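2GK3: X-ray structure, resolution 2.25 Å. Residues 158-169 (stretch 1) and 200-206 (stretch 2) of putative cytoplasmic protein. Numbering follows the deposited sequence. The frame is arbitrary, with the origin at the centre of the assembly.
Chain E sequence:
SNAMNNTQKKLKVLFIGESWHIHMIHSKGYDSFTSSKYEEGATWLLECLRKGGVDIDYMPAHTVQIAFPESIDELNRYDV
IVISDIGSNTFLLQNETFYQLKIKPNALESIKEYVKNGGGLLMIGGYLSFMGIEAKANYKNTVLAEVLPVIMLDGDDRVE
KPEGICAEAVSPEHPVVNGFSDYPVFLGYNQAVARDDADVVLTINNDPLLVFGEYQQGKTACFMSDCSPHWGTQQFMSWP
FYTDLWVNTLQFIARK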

ATOM      1  N   ARG E 158      17.634   2.971 -17.081  1.00 26.82           N
ATOM      2  CA  ARG E 158      17.291   1.683 -17.650  1.00 27.19           C
ATOM      3  C   ARG E 158      17.192   1.789 -19.170  1.00 27.60           C
ATOM      4  O   ARG E 158      16.638   2.755 -19.715  1.00 26.59           O
ATOM      5  CB  ARG E 158      15.908   1.210 -17.166  1.00 27.43           C
ATOM      6  CG  ARG E 158      15.799   0.754 -15.734  1.00 26.93           C
ATOM      7  CD  ARG E 158      14.322   0.496 -15.363  1.00 26.48           C
ATOM      8  NE  ARG E 158      13.465   1.671 -15.584  1.00 26.11           N
ATOM      9  CZ  ARG E 158      12.305   1.686 -16.248  1.00 24.53           C
ATOM     10  NH1 ARG E 158      11.780   0.577 -16.758  1.00 24.58           N
ATOM     11  NH2 ARG E 158      11.632   2.818 -16.352  1.00 21.75           N
ATOM     12  N   VAL E 159      17.736   0.775 -19.836  1.00 28.01           N
ATOM     13  CA  VAL E 159      17.427   0.516 -21.218  1.00 27.83           C
ATOM     14  C   VAL E 159      16.708  -0.819 -21.218  1.00 28.16           C
ATOM     15  O   VAL E 159      17.281  -1.849 -20.862  1.00 28.19           O
ATOM     16  CB  VAL E 159      18.705   0.503 -22.097  1.00 28.44           C
ATOM     17  CG1 VAL E 159      18.378   0.031 -23.550  1.00 26.46           C
ATOM     18  CG2 VAL E 159      19.365   1.907 -22.090  1.00 27.12           C
ATOM     19  N   GLU E 160      15.426  -0.789 -21.552  1.00 28.89           N
ATOM     20  CA  GLU E 160      14.629  -2.032 -21.630  1.00 29.25           C
ATOM     21  C   GLU E 160      14.673  -2.586 -23.065  1.00 29.57           C
ATOM     22  O   GLU E 160      14.351  -1.872 -24.034  1.00 28.76           O
ATOM     23  CB  GLU E 160      13.180  -1.790 -21.200  1.00 28.54           C
ATOM     24  CG  GLU E 160      13.025  -1.216 -19.787  1.00 28.94           C
ATOM     25  CD  GLU E 160      13.290  -2.246 -18.675  1.00 30.06           C
ATOM     26  OE1 GLU E 160      13.668  -3.403 -18.974  1.00 26.64           O
ATOM     27  OE2 GLU E 160      13.111  -1.885 -17.491  1.00 31.84           O
ATOM     28  N   LYS E 161      15.092  -3.844 -23.173  1.00 29.58           N
ATOM     29  CA  LYS E 161      15.129  -4.573 -24.436  1.00 30.10           C
ATOM     30  C   LYS E 161      14.374  -5.920 -24.346  1.00 30.01           C
ATOM     31  O   LYS E 161      15.005  -6.976 -24.362  1.00 30.17           O
ATOM     32  CB  LYS E 161      16.585  -4.817 -24.842  1.00 30.12           C
ATOM     33  CG  LYS E 161      17.371  -3.538 -25.136  1.00 30.91           C
ATOM     34  CD  LYS E 161      17.197  -3.114 -26.585  1.00 32.62           C
ATOM     35  CE  LYS E 161      17.666  -1.686 -26.843  1.00 33.80           C
ATOM     36  NZ  LYS E 161      17.170  -1.226 -28.212  1.00 34.47           N
ATOM     37  N   PRO E 162      13.022  -5.889 -24.271  1.00 30.57           N
ATOM     38  CA  PRO E 162      12.249  -7.137 -24.224  1.00 31.56           C
ATOM     39  C   PRO E 162      12.571  -8.140 -25.335  1.00 32.98           C
ATOM     40  O   PRO E 162      12.432  -9.349 -25.111  1.00 33.95           O
ATOM     41  CB  PRO E 162      10.799  -6.671 -24.352  1.00 31.34           C
ATOM     42  CG  PRO E 162      10.872  -5.225 -24.756  1.00 30.27           C
ATOM     43  CD  PRO E 162      12.140  -4.708 -24.237  1.00 29.72           C
ATOM     44  N   GLU E 163      13.003  -7.653 -26.501  1.00 34.39           N
ATOM     45  CA  GLU E 163      13.354  -8.508 -27.656  1.00 35.70           C
ATOM     46  C   GLU E 163      14.719  -9.118 -27.470  1.00 36.13           C
ATOM     47  O   GLU E 163      15.093 -10.050 -28.199  1.00 36.74           O
ATOM     48  CB  GLU E 163      13.423  -7.718 -28.965  1.00 35.93           C
ATOM     49  CG  GLU E 163      12.828  -6.344 -28.929  1.00 39.11           C
ATOM     50  CD  GLU E 163      13.768  -5.273 -28.367  1.00 40.32           C
ATOM     51  OE1 GLU E 163      14.722  -4.874 -29.073  1.00 41.15           O
ATOM     52  OE2 GLU E 163      13.499  -4.791 -27.243  1.00 38.72           O
ATOM     53  N   GLY E 164      15.485  -8.566 -26.530  1.00 36.33           N
ATOM     54  CA  GLY E 164      16.841  -9.026 -26.271  1.00 36.65           C
ATOM     55  C   GLY E 164      17.885  -8.422 -27.182  1.00 37.29           C
ATOM     56  O   GLY E 164      17.636  -8.149 -28.340  1.00 37.04           O
ATOM     57  N   ILE E 165      19.056  -8.180 -26.622  1.00 38.22           N
ATOM     58  CA  ILE E 165      20.246  -7.901 -27.396  1.00 39.38           C
ATOM     59  C   ILE E 165      21.411  -8.590 -26.719  1.00 39.38           C
ATOM     60  O   ILE E 165      21.429  -8.729 -25.489  1.00 38.67           O
ATOM     61  CB  ILE E 165      20.556  -6.391 -27.534  1.00 39.77           C
ATOM     62  CG1 ILE E 165      19.939  -5.585 -26.384  1.00 39.83           C
ATOM     63  CG2 ILE E 165      20.072  -5.876 -28.891  1.00 41.57           C
ATOM     64  CD1 ILE E 165      20.563  -5.806 -25.016  1.00 38.70           C
ATOM     65  N   CYS E 166      22.382  -9.004 -27.525  1.00 40.01           N
ATOM     66  CA  CYS E 166      23.538  -9.744 -27.017  1.00 42.18           C
ATOM     67  C   CYS E 166      24.697  -8.847 -26.597  1.00 41.27           C
ATOM     68  O   CYS E 166      24.845  -7.736 -27.083  1.00 40.95           O
ATOM     69  CB  CYS E 166      24.011 -10.759 -28.056  1.00 42.63           C
ATOM     70  SG  CYS E 166      24.094 -10.016 -29.689  1.00 50.67           S
ATOM     71  N   ALA E 167      25.500  -9.346 -25.668  1.00 41.53           N
ATOM     72  CA  ALA E 167      26.739  -8.699 -25.285  1.00 41.47           C
ATOM     73  C   ALA E 167      27.746  -8.888 -26.405  1.00 41.49           C
ATOM     74  O   ALA E 167      27.600  -9.803 -27.228  1.00 41.68           O
ATOM     75  CB  ALA E 167      27.275  -9.304 -23.995  1.00 41.45           C
ATOM     76  N   GLU E 168      28.752  -8.017 -26.439  1.00 41.02           N
ATOM     77  CA  GLU E 168      29.853  -8.131 -27.388  1.00 41.04           C
ATOM     78  C   GLU E 168      31.175  -7.831 -26.710  1.00 40.39           C
ATOM     79  O   GLU E 168      31.252  -6.942 -25.849  1.00 39.59           O
ATOM     80  CB  GLU E 168      29.643  -7.180 -28.566  1.00 41.46           C
ATOM     81  CG  GLU E 168      28.736  -7.772 -29.639  1.00 45.07           C
ATOM     82  CD  GLU E 168      28.130  -6.731 -30.542  1.00 48.92           C
ATOM     83  OE1 GLU E 168      27.266  -7.098 -31.368  1.00 50.67           O
ATOM     84  OE2 GLU E 168      28.507  -5.546 -30.425  1.00 51.66           O
ATOM     85  N   ALA E 169      32.214  -8.583 -27.075  1.00 40.16           N
ATOM     86  CA  ALA E 169      33.547  -8.297 -26.551  1.00 39.86           C
ATOM     87  C   ALA E 169      34.224  -7.245 -27.421  1.00 39.97           C
ATOM     88  O   ALA E 169      34.348  -7.416 -28.641  1.00 39.39           O
ATOM     89  CB  ALA E 169      34.377  -9.565 -26.446  1.00 39.49           C
ATOM     90  N   VAL E 200      36.900  -0.454 -20.905  1.00 32.60           N
ATOM     91  CA  VAL E 200      35.668  -1.103 -21.367  1.00 31.53           C
ATOM     92  C   VAL E 200      35.973  -2.443 -22.057  1.00 31.87           C
ATOM     93  O   VAL E 200      36.692  -2.494 -23.059  1.00 32.14           O
ATOM     94  CB  VAL E 200      34.864  -0.188 -22.319  1.00 31.47           C
ATOM     95  CG1 VAL E 200      33.644  -0.917 -22.886  1.00 30.14           C
ATOM     96  CG2 VAL E 200      34.445   1.087 -21.599  1.00 31.17           C
ATOM     97  N   VAL E 201      35.416  -3.530 -21.532  1.00 31.71           N
ATOM     98  CA  VAL E 201      35.753  -4.862 -22.034  1.00 31.41           C
ATOM     99  C   VAL E 201      34.623  -5.490 -22.856  1.00 31.65           C
ATOM    100  O   VAL E 201      34.874  -6.185 -23.838  1.00 31.80           O
ATOM    101  CB  VAL E 201      36.194  -5.780 -20.857  1.00 31.51           C
ATOM    102  CG1 VAL E 201      36.362  -7.220 -21.302  1.00 30.95           C
ATOM    103  CG2 VAL E 201      37.482  -5.244 -20.229  1.00 29.98           C
ATOM    104  N   LEU E 202      33.383  -5.244 -22.445  1.00 31.83           N
ATOM    105  CA  LEU E 202      32.212  -5.766 -23.139  1.00 32.29           C
ATOM    106  C   LEU E 202      31.237  -4.626 -23.327  1.00 32.47           C
ATOM    107  O   LEU E 202      31.175  -3.713 -22.496  1.00 33.14           O
ATOM    108  CB  LEU E 202      31.513  -6.860 -22.309  1.00 32.52           C
ATOM    109  CG  LEU E 202      32.184  -8.190 -21.903  1.00 32.84           C
ATOM    110  CD1 LEU E 202      31.163  -9.083 -21.193  1.00 30.18           C
ATOM    111  CD2 LEU E 202      32.773  -8.912 -23.126  1.00 32.31           C
ATOM    112  N   THR E 203      30.455  -4.688 -24.394  1.00 32.24           N
ATOM    113  CA  THR E 203      29.444  -3.670 -24.663  1.00 32.33           C
ATOM    114  C   THR E 203      28.110  -4.340 -24.938  1.00 32.10           C
ATOM    115  O   THR E 203      28.029  -5.542 -25.185  1.00 31.54           O
ATOM    116  CB  THR E 203      29.791  -2.821 -25.894  1.00 32.28           C
ATOM    117  OG1 THR E 203      29.919  -3.701 -27.011  1.00 34.94           O
ATOM    118  CG2 THR E 203      31.110  -2.031 -25.706  1.00 31.49           C
ATOM    119  N   ILE E 204      27.064  -3.532 -24.918  1.00 31.84           N
ATOM    120  CA  ILE E 204      25.726  -3.999 -25.141  1.00 31.85           C
ATOM    121  C   ILE E 204      25.062  -2.815 -25.834  1.00 32.45           C
ATOM    122  O   ILE E 204      25.132  -1.704 -25.315  1.00 32.86           O
ATOM    123  CB  ILE E 204      25.073  -4.363 -23.758  1.00 31.96           C
ATOM    124  CG1 ILE E 204      23.733  -5.087 -23.922  1.00 31.45           C
ATOM    125  CG2 ILE E 204      24.993  -3.139 -22.805  1.00 29.82           C
ATOM    126  CD1 ILE E 204      23.163  -5.629 -22.589  1.00 31.87           C
ATOM    127  N   ASN E 205      24.501  -3.015 -27.029  1.00 33.31           N
ATOM    128  CA  ASN E 205      23.844  -1.915 -27.779  1.00 34.47           C
ATOM    129  C   ASN E 205      24.809  -0.736 -27.951  1.00 34.82           C
ATOM    130  O   ASN E 205      24.421   0.437 -27.930  1.00 35.22           O
ATOM    131  CB  ASN E 205      22.567  -1.486 -27.046  1.00 34.72           C
ATOM    132  CG  ASN E 205      21.670  -0.578 -27.874  1.00 36.66           C
ATOM    133  OD1 ASN E 205      21.622  -0.670 -29.109  1.00 36.23           O
ATOM    134  ND2 ASN E 205      20.922   0.300 -27.179  1.00 36.68           N
ATOM    135  N   ASN E 206      26.087  -1.076 -28.092  1.00 35.00           N
ATOM    136  CA  ASN E 206      27.174  -0.105 -28.161  1.00 35.44           C
ATOM    137  C   ASN E 206      27.413   0.719 -26.876  1.00 35.11           C
ATOM    138  O   ASN E 206      28.283   1.588 -26.856  1.00 35.98           O
ATOM    139  CB  ASN E 206      27.051   0.788 -29.418  1.00 35.37           C
ATOM    140  CG  ASN E 206      27.029  -0.030 -30.717  1.00 35.59           C
ATOM    141  OD1 ASN E 206      27.915  -0.847 -30.973  1.00 35.07           O
ATOM    142  ND2 ASN E 206      26.003   0.174 -31.522  1.00 35.34           N
TER
HETATM  143  O   HOH W   1      18.096   1.859 -27.439  1.00 48.91           O
HETATM  144  O   HOH W   2      25.263  -5.391 -28.496  1.00 42.05           O
HETATM  145  O   HOH W   3      27.493  -3.827 -28.262  1.00 29.62           O

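The strand running through Glu 168 and Ala 169 lies antiparallel to the strand that includes Val 200 to Ile 204, with 154° between their directions. Glu 168 and Thr 203 form the hydrogen-bonded pair, each backbone satisfying the other's N-H and C=O. Glu 168 N donates to Thr 203 O at 2.9 Å, and Thr 203 N donates to Glu 168 O at 2.8 Å. Two CA-H...O contacts flank this ring: Leu 202 CA lies 3.1 Å from Glu 168 O, and Ala 167 CA lies 3.4 Å from Thr 203 O. Ala 169 and Leu 202 make the adjoining non-hydrogen-bonded pair.

Apolar side chains meet in van der Waals contact at two points. Ile 165 CD1 reaches to 3.4 Å from Ile 204 CG1. Ala 169 CB sits 3.7 Å from Leu 202 CD2. Leu 202 and Ile 204 share one face of the sheet; Thr 203 and Glu 168 point to the other.

Three waters bridge the stretches. Beyond the direct bonds, water 2 links the backbones, donating to Cys 166 O (2.8 Å) and accepting from Asn 205 N (2.9 Å). Water 3 joins the bonded pair's side chains: it donates to Glu 168 OE2 (2.9 Å), bonds Thr 203 OG1 (2.7 Å) and accepts from Asn 206 N (3.1 Å). Water 1 joins two side chains, accepting from Asn 205 ND2 (3.2 Å) and, weakly, from Lys 161 NZ (3.3 Å).

A type I turn from Lys 161 to Gly 164 leads into the pairing strand. Gly 164 N donates to Lys 161 O at 2.7 Å. The positive phi of Gly 164 (84°) favours glycine.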